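Long-range contacts in histone-lysine N-methyltransferase, H3 lysine-9 specific SUVH4 (Arabidopsis thaliana, PDB 4QEO), which methylates histone H3 on a lysine whose modification marks transcriptional silencing, and binds methylated DNA, so coupling histone methylation to DNA methylation: residues K103-V108 / L155-E160; E191-Q196 / Y205-K210; G248-G253 / K351-N356; K275-E280 / V381-G386. One frame throughout, in Å; residues are numbered along the deposited sequence.

Interaction 1. Residues K103-V108 / L155-E160; sequences KLPLAV and LKHCCE
Lys103 opens the contact by setting its CG over one face of the His157 ring. Lys103 CG, anti to the backbone N (chi1 -180°), sits 3.6 Å from the His157 ring centroid in a CH-pi contact, displaced toward the rim. The chain then bends so that NZ and His157 NE2 share a water, which accepts from the lysine. After Leu104 comes a cis peptide bond to Pro105, whose carbonyl takes up the other ring nitrogen: His157 ND1 donates to Pro105 O at 2.8 Å, the acceptor lying almost in the ring plane. With both nitrogens engaged and a face covered, the imidazole is fixed in rotation. Leu106 crosses the histidine at about a right angle, CD2 resting 3.7 Å from His157 CB. Ala107 points its methyl at the helix, where CB meets Leu155 CD2 at 3.6 Å and also touches Cys158 SG. The buried carbonyl of Ala107 has no hydrogen-bonding partner, although Cys158 SG lies 3.1 Å from Ala107 O. Strand 106-108 runs across helix 155-160 at 91°, the packing of a helix against the curved beta-sheet of an SRA domain.

Interaction 2. Residues E191-Q196 / Y205-K210; sequences EKFWAQ and YKYRLK
Main-chain polar groups are paired in register along most of this antiparallel ladder. Lys206 N donates to Trp194 O and Trp194 N to Lys206 O, closing one hydrogen-bonded pair, while Arg208 N reaches Lys192 O at 2.8 Å. The return from Arg208 O is doubled: this carbonyl accepts from Glu191 N at 2.6 Å, nearly along its C=O axis, and from Lys192 N at 3.3 Å on a lone pair, the signature of a classic beta bulge. On the face carrying Trp194, the indole N-H makes a straight bond of 2.9 Å from Trp194 NE1 to Gln196 OE1, in the ring plane and at 179°. A water donates to the same Gln196 OE1 and accepts from Lys206 NZ, so one amide oxygen serves both strands. The anchored indole lies over Lys206, whose CB stands 3.9 Å from the centroid of the six-membered ring, while Trp194 CH2 touches one face of the Arg208 guanidinium, the planes nearly perpendicular. An alanine in place of Trp194 would take away the indole donor to Gln196 OE1 and the ring over Lys206 CB, and would probably loosen the side-chain order on this face. Arg208 NH1 is satisfied by Thr127, and Glu191 OE1 by a salt bridge to Lys189. On the opposite face Phe193 CB packs 3.4 Å from Tyr207 CD2, their rings near parallel but slid apart, and Ala195 CB lies over the Tyr205 ring. The whole is a beta hairpin of the SRA domain, strand 180-197 paired with strand 203-211.

Interaction 3. Residues G248-G253 / K351-N356; sequences GLEFKG and KRLRFN
Neither 248-253 nor 351-356 forms regular secondary structure, and their backbones come nearest at Phe251 and Leu353, the CA atoms 6.0 Å apart. The chief side-chain contact is a flat stack. Phe251, its CG anti to the backbone N (chi1 170°), presents one ring face to Arg352, whose chain runs extended from CG to NE across it. Arg352 CD stands 3.6 Å from the Phe251 ring centroid as a CH-pi partner, and the guanidinium follows with its plane only 11° from that of the ring. Arg352 CZ is 3.7 Å from the same centroid, a cation-pi contact in which the charge rests over the aromatic face. At the ring's edge lies Leu353 O, a buried carbonyl without a hydrogen-bonding partner.

Lys252 takes a different course, its aliphatic chain crossing the second loop. Lys252 CD passes close to Leu353 O and the Phe355 carbonyl, Lys252 CE comes 3.4 Å from Arg354 O, and Lys252 NZ ends in a weak hydrogen bond of 3.5 Å to Asn356 OD1; Glu373 supplies a long, weak ion pair to the same ammonium. Beside the stack, between the two backbones, a water donates to Glu250 OE1 at 2.6 Å and accepts from Phe251 N and Leu353 N, thereby joining both chains. The other carboxylate oxygen of Glu250 is held by Tyr273. Leading out of these loops, strands 256-257 and 357-361 pair in parallel as the central strands of a four-stranded sheet, with 240-242 and 367-371 outermost.

Interaction 4. Residues K275-E280 / V381-G386; sequences KSLIIE and VCEYIG
Leu277 and Ile385 meet at about a right angle, branch against branch. The leucine has CG anti to its carbonyl carbon (chi1 -64°), which brings the fork of its side chain toward the second segment although its first bond points along the interface. Leu277 CD2 then rests 3.8 Å from Ile385 CD1. Ile385 spreads both arms over the incoming chain: CG1 with its terminal methyl goes to the leucine, while CG2, anti to the backbone N, presses against the Ser276 carbonyl group, 3.5 Å from Ser276 C. Glu383 also crosses Leu277 at about a right angle, its extended chain bringing OE2 to 3.6 Å from Leu277 CD1; its other oxygen, OE1, forms a salt bridge with Arg483.

Just beyond the leucine the contact becomes main-chain pairing. Ile278 N donates to Gly386 O at 3.2 Å and 170°, in the carbonyl plane, and begins the parallel pairing of strand 278-279 with strand 387-390, by which a strand of the pre-SET region adds an outer edge to a sheet of the SET domain. An alanine in place of Leu277 would remove the methyls that meet Ile385 CD1 and Glu383 OE2, and would probably weaken the packing that flanks this first bond. Tyr384 turns away, toward Tyr402 and Arg457, both predicted to bind S-adenosylmethionine, and packs on a basic side chain of the bound peptide.

From the N terminus, interaction 1 closes the loop from strand 106-112 to helix 151-161, and interaction 2 follows in series, closing the short turn of a hairpin. The two touch: Leu155 and Lys156 of the helix pack on Tyr207 and Phe193, so helix and hairpin are joined within one SRA domain. Interactions 3 and 4 lie across the chain's centre, interactions 2 and 3 having centres about 50 Å apart. Each closes a loop of roughly a hundred residues, and they cross: 275-280 falls between 248-253 and 351-356, while its partner 381-386 lies beyond. Lys275 meets Glu250 and Leu353 reaches Val381, joining them; interaction 4 ties the pre-SET region to the SET domain.

Interaction 1. Residues K103-V108 / L155-E160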
# COMPACT_ATOMS: atom_id res chain seq x y z
N LYS A 103 32.58 -6.25 -19.68
CA LYS A 103 33.24 -4.97 -19.51
C LYS A 103 32.34 -4.07 -18.68
O LYS A 103 31.16 -3.91 -19.00
CB LYS A 103 33.52 -4.32 -20.87
CG LYS A 103 34.21 -2.97 -20.80
CD LYS A 103 35.62 -3.04 -21.38
CE LYS A 103 36.22 -1.65 -21.60
NZ LYS A 103 36.63 -1.42 -23.03
N LEU A 104 32.86 -3.50 -17.60
CA LEU A 104 32.10 -2.59 -16.75
C LEU A 104 32.38 -1.15 -17.19
O LEU A 104 33.40 -0.89 -17.82
CB LEU A 104 32.50 -2.77 -15.27
CG LEU A 104 31.83 -3.89 -14.47
CD1 LEU A 104 30.38 -3.54 -14.16
CD2 LEU A 104 31.90 -5.23 -15.21
N PRO A 105 31.49 -0.21 -16.87
CA PRO A 105 30.23 -0.30 -16.12
C PRO A 105 29.12 -0.96 -16.92
O PRO A 105 29.20 -1.00 -18.15
CB PRO A 105 29.87 1.17 -15.87
CG PRO A 105 30.50 1.90 -17.04
CD PRO A 105 31.79 1.18 -17.28
N LEU A 106 28.12 -1.48 -16.22
CA LEU A 106 26.97 -2.10 -16.90
C LEU A 106 25.69 -1.57 -16.32
O LEU A 106 25.53 -1.59 -15.11
CB LEU A 106 26.95 -3.61 -16.68
CG LEU A 106 27.69 -4.58 -17.57
CD1 LEU A 106 27.49 -5.97 -17.01
CD2 LEU A 106 27.21 -4.46 -19.03
N ALA A 107 24.76 -1.12 -17.15
CA ALA A 107 23.49 -0.64 -16.61
C ALA A 107 22.61 -1.80 -16.18
O ALA A 107 22.69 -2.90 -16.77
CB ALA A 107 22.79 0.22 -17.66
N VAL A 108 21.79 -1.59 -15.14
CA VAL A 108 20.85 -2.62 -14.70
C VAL A 108 19.41 -2.14 -14.64
O VAL A 108 18.50 -2.96 -14.70
CB VAL A 108 21.23 -3.25 -13.33
CG1 VAL A 108 22.62 -3.90 -13.43
CG2 VAL A 108 21.16 -2.22 -12.19
N LEU A 155 25.08 1.66 -20.52
CA LEU A 155 24.09 1.19 -21.51
C LEU A 155 24.77 0.69 -22.78
O LEU A 155 24.32 -0.30 -23.40
CB LEU A 155 23.10 2.30 -21.85
CG LEU A 155 22.08 2.63 -20.73
CD1 LEU A 155 21.32 3.90 -21.07
CD2 LEU A 155 21.12 1.45 -20.58
N LYS A 156 25.84 1.36 -23.18
CA LYS A 156 26.61 0.86 -24.35
C LYS A 156 27.13 -0.55 -24.10
O LYS A 156 27.05 -1.43 -24.98
CB LYS A 156 27.76 1.84 -24.68
CG LYS A 156 29.00 1.21 -25.35
CD LYS A 156 30.08 2.32 -25.58
CE LYS A 156 31.48 1.76 -25.91
NZ LYS A 156 31.53 1.13 -27.25
N HIS A 157 27.64 -0.80 -22.90
CA HIS A 157 28.16 -2.13 -22.60
C HIS A 157 27.02 -3.16 -22.56
O HIS A 157 27.20 -4.32 -22.95
CB HIS A 157 28.97 -2.14 -21.30
CG HIS A 157 30.30 -1.43 -21.41
ND1 HIS A 157 30.92 -0.83 -20.34
CD2 HIS A 157 31.09 -1.20 -22.49
CE1 HIS A 157 32.07 -0.29 -20.74
NE2 HIS A 157 32.18 -0.49 -22.04
N CYS A 158 25.85 -2.74 -22.07
CA CYS A 158 24.69 -3.63 -22.10
C CYS A 158 24.38 -4.09 -23.52
O CYS A 158 24.15 -5.29 -23.76
CB CYS A 158 23.46 -2.94 -21.51
SG CYS A 158 23.49 -2.75 -19.72
N CYS A 159 24.33 -3.13 -24.44
CA CYS A 159 24.13 -3.42 -25.86
C CYS A 159 25.16 -4.40 -26.37
O CYS A 159 24.83 -5.38 -27.03
CB CYS A 159 24.25 -2.12 -26.69
SG CYS A 159 23.98 -2.36 -28.46
N GLU A 160 26.42 -4.13 -26.05
CA GLU A 160 27.53 -4.95 -26.56
C GLU A 160 27.58 -6.38 -25.97
O GLU A 160 28.12 -7.28 -26.60
CB GLU A 160 28.85 -4.21 -26.34
CG GLU A 160 29.00 -3.07 -27.37
CD GLU A 160 30.07 -2.06 -27.03
OE1 GLU A 160 30.67 -2.17 -25.94
OE2 GLU A 160 30.29 -1.15 -27.86
O HOH W 1 34.14 -0.20 -23.98

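Interaction 2. Residues E191-Q196 / Y205-K210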
# COMPACT_ATOMS: atom_id res chain seq x y z
N GLU A 191 19.11 -2.53 -28.05
CA GLU A 191 19.25 -3.03 -29.41
C GLU A 191 20.36 -2.29 -30.09
O GLU A 191 21.22 -2.88 -30.75
CB GLU A 191 17.95 -2.80 -30.17
CG GLU A 191 18.11 -2.93 -31.68
CD GLU A 191 17.26 -4.04 -32.22
OE1 GLU A 191 17.59 -5.22 -31.97
OE2 GLU A 191 16.24 -3.73 -32.87
N LYS A 192 20.36 -0.98 -29.94
CA LYS A 192 21.50 -0.25 -30.49
C LYS A 192 21.56 1.13 -29.92
O LYS A 192 20.66 1.51 -29.20
CB LYS A 192 21.42 -0.16 -32.02
CG LYS A 192 20.22 0.55 -32.52
CD LYS A 192 20.32 0.76 -34.01
CE LYS A 192 18.97 1.15 -34.55
NZ LYS A 192 17.93 0.16 -34.17
N PHE A 193 22.62 1.86 -30.22
CA PHE A 193 22.73 3.21 -29.67
C PHE A 193 23.56 4.06 -30.59
O PHE A 193 24.37 3.55 -31.39
CB PHE A 193 23.38 3.18 -28.28
CG PHE A 193 24.83 2.76 -28.31
CD1 PHE A 193 25.16 1.41 -28.34
CD2 PHE A 193 25.84 3.71 -28.35
CE1 PHE A 193 26.49 1.01 -28.40
CE2 PHE A 193 27.19 3.31 -28.42
CZ PHE A 193 27.50 1.97 -28.46
N TRP A 194 23.38 5.37 -30.51
CA TRP A 194 24.15 6.22 -31.42
C TRP A 194 24.17 7.64 -30.88
O TRP A 194 23.45 7.92 -29.94
CB TRP A 194 23.55 6.18 -32.84
CG TRP A 194 22.19 6.76 -32.90
CD1 TRP A 194 21.84 8.05 -33.21
CD2 TRP A 194 20.96 6.07 -32.61
NE1 TRP A 194 20.47 8.19 -33.15
CE2 TRP A 194 19.91 6.99 -32.79
CE3 TRP A 194 20.64 4.75 -32.24
CZ2 TRP A 194 18.57 6.65 -32.58
CZ3 TRP A 194 19.30 4.41 -32.04
CH2 TRP A 194 18.29 5.36 -32.21
N ALA A 195 24.98 8.51 -31.46
CA ALA A 195 25.00 9.91 -31.06
C ALA A 195 24.38 10.71 -32.18
O ALA A 195 24.59 10.40 -33.34
CB ALA A 195 26.43 10.38 -30.85
N GLN A 196 23.62 11.75 -31.86
CA GLN A 196 23.10 12.65 -32.88
C GLN A 196 22.80 13.99 -32.23
O GLN A 196 22.85 14.09 -31.02
CB GLN A 196 21.82 12.08 -33.51
CG GLN A 196 20.63 12.03 -32.56
CD GLN A 196 19.32 11.77 -33.30
OE1 GLN A 196 19.00 10.63 -33.65
NE2 GLN A 196 18.56 12.83 -33.55
N TYR A 205 23.12 11.06 -26.77
CA TYR A 205 23.21 9.64 -27.05
C TYR A 205 21.80 9.11 -26.97
O TYR A 205 21.02 9.56 -26.17
CB TYR A 205 24.16 8.95 -26.06
CG TYR A 205 25.58 9.27 -26.45
CD1 TYR A 205 26.21 10.43 -25.97
CD2 TYR A 205 26.25 8.49 -27.37
CE1 TYR A 205 27.51 10.76 -26.38
CE2 TYR A 205 27.54 8.80 -27.78
CZ TYR A 205 28.16 9.93 -27.28
OH TYR A 205 29.42 10.24 -27.69
N LYS A 206 21.48 8.17 -27.85
CA LYS A 206 20.14 7.61 -27.91
C LYS A 206 20.29 6.10 -27.86
O LYS A 206 21.17 5.56 -28.53
CB LYS A 206 19.43 8.00 -29.22
CG LYS A 206 19.05 9.49 -29.29
CD LYS A 206 18.08 9.74 -30.44
CE LYS A 206 17.16 10.88 -30.10
NZ LYS A 206 16.32 11.31 -31.26
N TYR A 207 19.42 5.46 -27.08
CA TYR A 207 19.48 4.04 -26.80
C TYR A 207 18.16 3.44 -27.24
O TYR A 207 17.11 3.77 -26.71
CB TYR A 207 19.78 3.77 -25.30
CG TYR A 207 21.16 4.28 -24.97
CD1 TYR A 207 21.36 5.60 -24.61
CD2 TYR A 207 22.28 3.47 -25.11
CE1 TYR A 207 22.63 6.11 -24.35
CE2 TYR A 207 23.57 3.97 -24.86
CZ TYR A 207 23.72 5.29 -24.49
OH TYR A 207 24.98 5.80 -24.24
N ARG A 208 18.21 2.59 -28.25
CA ARG A 208 17.01 1.91 -28.69
C ARG A 208 16.89 0.59 -27.94
O ARG A 208 17.78 -0.31 -28.06
CB ARG A 208 17.06 1.69 -30.20
CG ARG A 208 15.99 0.75 -30.75
CD ARG A 208 14.60 1.38 -30.74
NE ARG A 208 14.58 2.81 -31.09
CZ ARG A 208 14.60 3.26 -32.35
NH1 ARG A 208 14.57 4.56 -32.60
NH2 ARG A 208 14.65 2.41 -33.35
N LEU A 209 15.78 0.50 -27.20
CA LEU A 209 15.45 -0.61 -26.32
C LEU A 209 14.25 -1.37 -26.86
O LEU A 209 13.30 -0.75 -27.37
CB LEU A 209 15.10 -0.09 -24.92
CG LEU A 209 15.94 1.08 -24.39
CD1 LEU A 209 15.41 1.52 -23.05
CD2 LEU A 209 17.36 0.65 -24.28
N LYS A 210 14.30 -2.69 -26.71
CA LYS A 210 13.22 -3.58 -27.16
C LYS A 210 12.89 -4.50 -26.01
O LYS A 210 13.80 -5.12 -25.46
CB LYS A 210 13.71 -4.46 -28.33
CG LYS A 210 14.33 -3.71 -29.50
CD LYS A 210 13.32 -2.78 -30.16
CE LYS A 210 13.32 -2.93 -31.68
NZ LYS A 210 12.38 -1.98 -32.34
O HOH W 2 16.30 9.61 -33.82

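Interaction 3. Residues G248-G253 / K351-N356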
# COMPACT_ATOMS: atom_id res chain seq x y z
N GLY A 248 -26.81 5.50 1.23
CA GLY A 248 -26.54 6.87 0.87
C GLY A 248 -25.93 7.43 2.14
O GLY A 248 -25.69 8.63 2.29
N LEU A 249 -25.67 6.50 3.06
CA LEU A 249 -25.09 6.79 4.37
C LEU A 249 -23.60 7.13 4.30
O LEU A 249 -23.13 8.05 4.96
CB LEU A 249 -25.30 5.59 5.30
CG LEU A 249 -26.73 5.34 5.79
CD1 LEU A 249 -26.78 4.22 6.84
CD2 LEU A 249 -27.33 6.63 6.34
N GLU A 250 -22.85 6.37 3.51
CA GLU A 250 -21.44 6.66 3.35
C GLU A 250 -21.25 7.90 2.51
O GLU A 250 -22.01 8.17 1.58
CB GLU A 250 -20.69 5.47 2.72
CG GLU A 250 -20.68 4.22 3.58
CD GLU A 250 -19.86 4.36 4.86
OE1 GLU A 250 -19.26 5.42 5.10
OE2 GLU A 250 -19.82 3.37 5.64
N PHE A 251 -20.21 8.66 2.84
CA PHE A 251 -19.90 9.90 2.15
C PHE A 251 -19.61 9.64 0.68
O PHE A 251 -19.85 10.48 -0.18
CB PHE A 251 -18.70 10.56 2.83
CG PHE A 251 -18.14 11.70 2.07
CD1 PHE A 251 -18.84 12.89 1.97
CD2 PHE A 251 -16.91 11.60 1.45
CE1 PHE A 251 -18.32 13.95 1.27
CE2 PHE A 251 -16.38 12.66 0.74
CZ PHE A 251 -17.09 13.84 0.65
N LYS A 252 -19.09 8.45 0.40
CA LYS A 252 -18.87 8.02 -0.97
C LYS A 252 -19.64 6.73 -1.17
O LYS A 252 -19.49 5.80 -0.39
CB LYS A 252 -17.39 7.79 -1.20
CG LYS A 252 -16.59 9.07 -1.10
CD LYS A 252 -15.12 8.79 -1.24
CE LYS A 252 -14.35 10.05 -1.54
NZ LYS A 252 -13.75 10.00 -2.89
N GLY A 253 -20.47 6.69 -2.21
CA GLY A 253 -21.30 5.52 -2.47
C GLY A 253 -20.47 4.27 -2.71
O GLY A 253 -19.36 4.34 -3.24
N LYS A 351 -13.19 9.77 10.82
CA LYS A 351 -13.56 10.60 9.70
C LYS A 351 -14.29 9.81 8.62
O LYS A 351 -14.37 8.58 8.66
CB LYS A 351 -12.33 11.35 9.18
CG LYS A 351 -11.80 12.30 10.25
CD LYS A 351 -10.56 13.07 9.83
CE LYS A 351 -10.12 14.03 10.94
NZ LYS A 351 -8.97 14.88 10.52
N ARG A 352 -14.86 10.54 7.67
CA ARG A 352 -15.72 9.94 6.66
C ARG A 352 -14.90 9.08 5.72
O ARG A 352 -13.69 9.25 5.59
CB ARG A 352 -16.42 11.04 5.88
CG ARG A 352 -15.45 11.92 5.17
CD ARG A 352 -16.14 13.14 4.63
NE ARG A 352 -15.22 13.95 3.83
CZ ARG A 352 -15.55 15.12 3.30
NH1 ARG A 352 -16.76 15.61 3.49
NH2 ARG A 352 -14.66 15.79 2.57
N LEU A 353 -15.57 8.13 5.07
CA LEU A 353 -14.92 7.25 4.12
C LEU A 353 -14.21 8.09 3.07
O LEU A 353 -14.82 8.96 2.44
CB LEU A 353 -15.96 6.30 3.50
CG LEU A 353 -15.46 5.40 2.37
CD1 LEU A 353 -14.34 4.51 2.87
CD2 LEU A 353 -16.62 4.57 1.84
N ARG A 354 -12.91 7.85 2.91
CA ARG A 354 -12.06 8.66 2.05
C ARG A 354 -11.97 8.13 0.63
O ARG A 354 -11.49 8.83 -0.24
CB ARG A 354 -10.62 8.70 2.57
CG ARG A 354 -10.40 9.27 3.93
CD ARG A 354 -9.04 8.81 4.46
NE ARG A 354 -8.59 9.57 5.62
CZ ARG A 354 -9.16 9.51 6.83
NH1 ARG A 354 -10.22 8.73 7.03
NH2 ARG A 354 -8.68 10.24 7.82
N PHE A 355 -12.36 6.88 0.41
CA PHE A 355 -12.06 6.22 -0.87
C PHE A 355 -13.29 5.69 -1.59
O PHE A 355 -14.26 5.29 -0.95
CB PHE A 355 -11.08 5.05 -0.68
CG PHE A 355 -9.87 5.38 0.15
CD1 PHE A 355 -8.82 6.10 -0.39
CD2 PHE A 355 -9.78 4.97 1.47
CE1 PHE A 355 -7.70 6.41 0.36
CE2 PHE A 355 -8.67 5.28 2.23
CZ PHE A 355 -7.63 6.00 1.68
N ASN A 356 -13.21 5.66 -2.91
CA ASN A 356 -14.25 5.05 -3.73
C ASN A 356 -14.04 3.54 -3.77
O ASN A 356 -13.06 3.06 -4.33
CB ASN A 356 -14.22 5.64 -5.14
CG ASN A 356 -14.57 7.13 -5.15
OD1 ASN A 356 -15.58 7.55 -4.59
ND2 ASN A 356 -13.71 7.94 -5.77
O HOH W 3 -18.75 8.00 4.96
O HOH W 4 -16.69 4.19 -1.41

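Interaction 4. Residues K275-E280 / V381-G386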
# COMPACT_ATOMS: atom_id res chain seq x y z
N LYS A 275 -24.01 2.89 10.11
CA LYS A 275 -22.71 3.53 10.22
C LYS A 275 -22.23 3.54 11.67
O LYS A 275 -21.09 3.89 11.95
CB LYS A 275 -22.74 4.97 9.68
CG LYS A 275 -22.37 5.09 8.19
CD LYS A 275 -22.05 6.54 7.79
CE LYS A 275 -20.56 6.85 7.93
NZ LYS A 275 -20.23 8.23 7.43
N SER A 276 -23.11 3.18 12.59
CA SER A 276 -22.78 3.25 14.00
C SER A 276 -23.05 1.92 14.67
O SER A 276 -24.01 1.23 14.34
CB SER A 276 -23.62 4.34 14.69
OG SER A 276 -23.19 5.64 14.33
N LEU A 277 -22.20 1.57 15.64
CA LEU A 277 -22.41 0.39 16.47
C LEU A 277 -23.78 0.40 17.13
O LEU A 277 -24.29 1.45 17.54
CB LEU A 277 -21.34 0.34 17.56
CG LEU A 277 -19.89 0.17 17.10
CD1 LEU A 277 -18.97 0.33 18.29
CD2 LEU A 277 -19.71 -1.19 16.44
N ILE A 278 -24.39 -0.78 17.23
CA ILE A 278 -25.58 -0.97 18.06
C ILE A 278 -25.16 -1.82 19.25
O ILE A 278 -24.51 -2.84 19.08
CB ILE A 278 -26.70 -1.68 17.29
CG1 ILE A 278 -27.18 -0.83 16.12
CG2 ILE A 278 -27.85 -2.01 18.24
CD1 ILE A 278 -28.17 -1.55 15.22
N ILE A 279 -25.52 -1.41 20.45
CA ILE A 279 -25.09 -2.16 21.62
C ILE A 279 -26.25 -2.93 22.25
O ILE A 279 -27.26 -2.34 22.62
CB ILE A 279 -24.40 -1.24 22.64
CG1 ILE A 279 -23.14 -0.65 22.01
CG2 ILE A 279 -24.07 -2.00 23.91
CD1 ILE A 279 -22.30 0.15 22.96
N GLU A 280 -26.11 -4.25 22.36
CA GLU A 280 -27.17 -5.08 22.92
C GLU A 280 -27.43 -4.77 24.39
O GLU A 280 -26.53 -4.32 25.09
CB GLU A 280 -26.86 -6.58 22.74
CG GLU A 280 -27.23 -7.12 21.38
CD GLU A 280 -28.67 -6.79 20.99
OE1 GLU A 280 -29.59 -7.38 21.60
OE2 GLU A 280 -28.87 -5.95 20.09
N VAL A 381 -9.24 2.44 6.58
CA VAL A 381 -10.24 1.98 5.63
C VAL A 381 -11.63 1.99 6.28
O VAL A 381 -12.56 2.60 5.73
CB VAL A 381 -9.91 0.58 5.07
CG1 VAL A 381 -11.02 0.09 4.15
CG2 VAL A 381 -8.59 0.63 4.32
N CYS A 382 -11.79 1.34 7.43
CA CYS A 382 -13.12 1.42 8.08
C CYS A 382 -13.11 0.80 9.44
O CYS A 382 -12.28 -0.04 9.71
CB CYS A 382 -14.19 0.68 7.27
SG CYS A 382 -13.79 -1.06 6.98
N GLU A 383 -14.05 1.21 10.29
CA GLU A 383 -14.28 0.51 11.53
C GLU A 383 -15.11 -0.72 11.19
O GLU A 383 -15.95 -0.68 10.30
CB GLU A 383 -15.05 1.40 12.53
CG GLU A 383 -15.18 0.77 13.92
CD GLU A 383 -15.80 1.70 14.96
OE1 GLU A 383 -15.67 2.93 14.84
OE2 GLU A 383 -16.42 1.18 15.92
N TYR A 384 -14.88 -1.81 11.90
CA TYR A 384 -15.80 -2.94 11.79
C TYR A 384 -17.05 -2.62 12.61
O TYR A 384 -17.02 -2.67 13.84
CB TYR A 384 -15.12 -4.22 12.27
CG TYR A 384 -15.83 -5.48 11.82
CD1 TYR A 384 -16.87 -6.01 12.56
CD2 TYR A 384 -15.44 -6.14 10.66
CE1 TYR A 384 -17.53 -7.16 12.16
CE2 TYR A 384 -16.09 -7.29 10.25
CZ TYR A 384 -17.13 -7.80 11.01
OH TYR A 384 -17.79 -8.95 10.62
N ILE A 385 -18.14 -2.28 11.92
CA ILE A 385 -19.42 -1.94 12.55
C ILE A 385 -20.45 -3.07 12.46
O ILE A 385 -20.58 -3.74 11.43
CB ILE A 385 -20.01 -0.65 11.92
CG1 ILE A 385 -19.04 0.53 12.07
CG2 ILE A 385 -21.38 -0.31 12.53
CD1 ILE A 385 -18.84 0.99 13.50
N GLY A 386 -21.19 -3.29 13.54
CA GLY A 386 -22.22 -4.30 13.62
C GLY A 386 -22.93 -4.17 14.96
O GLY A 386 -22.86 -3.11 15.59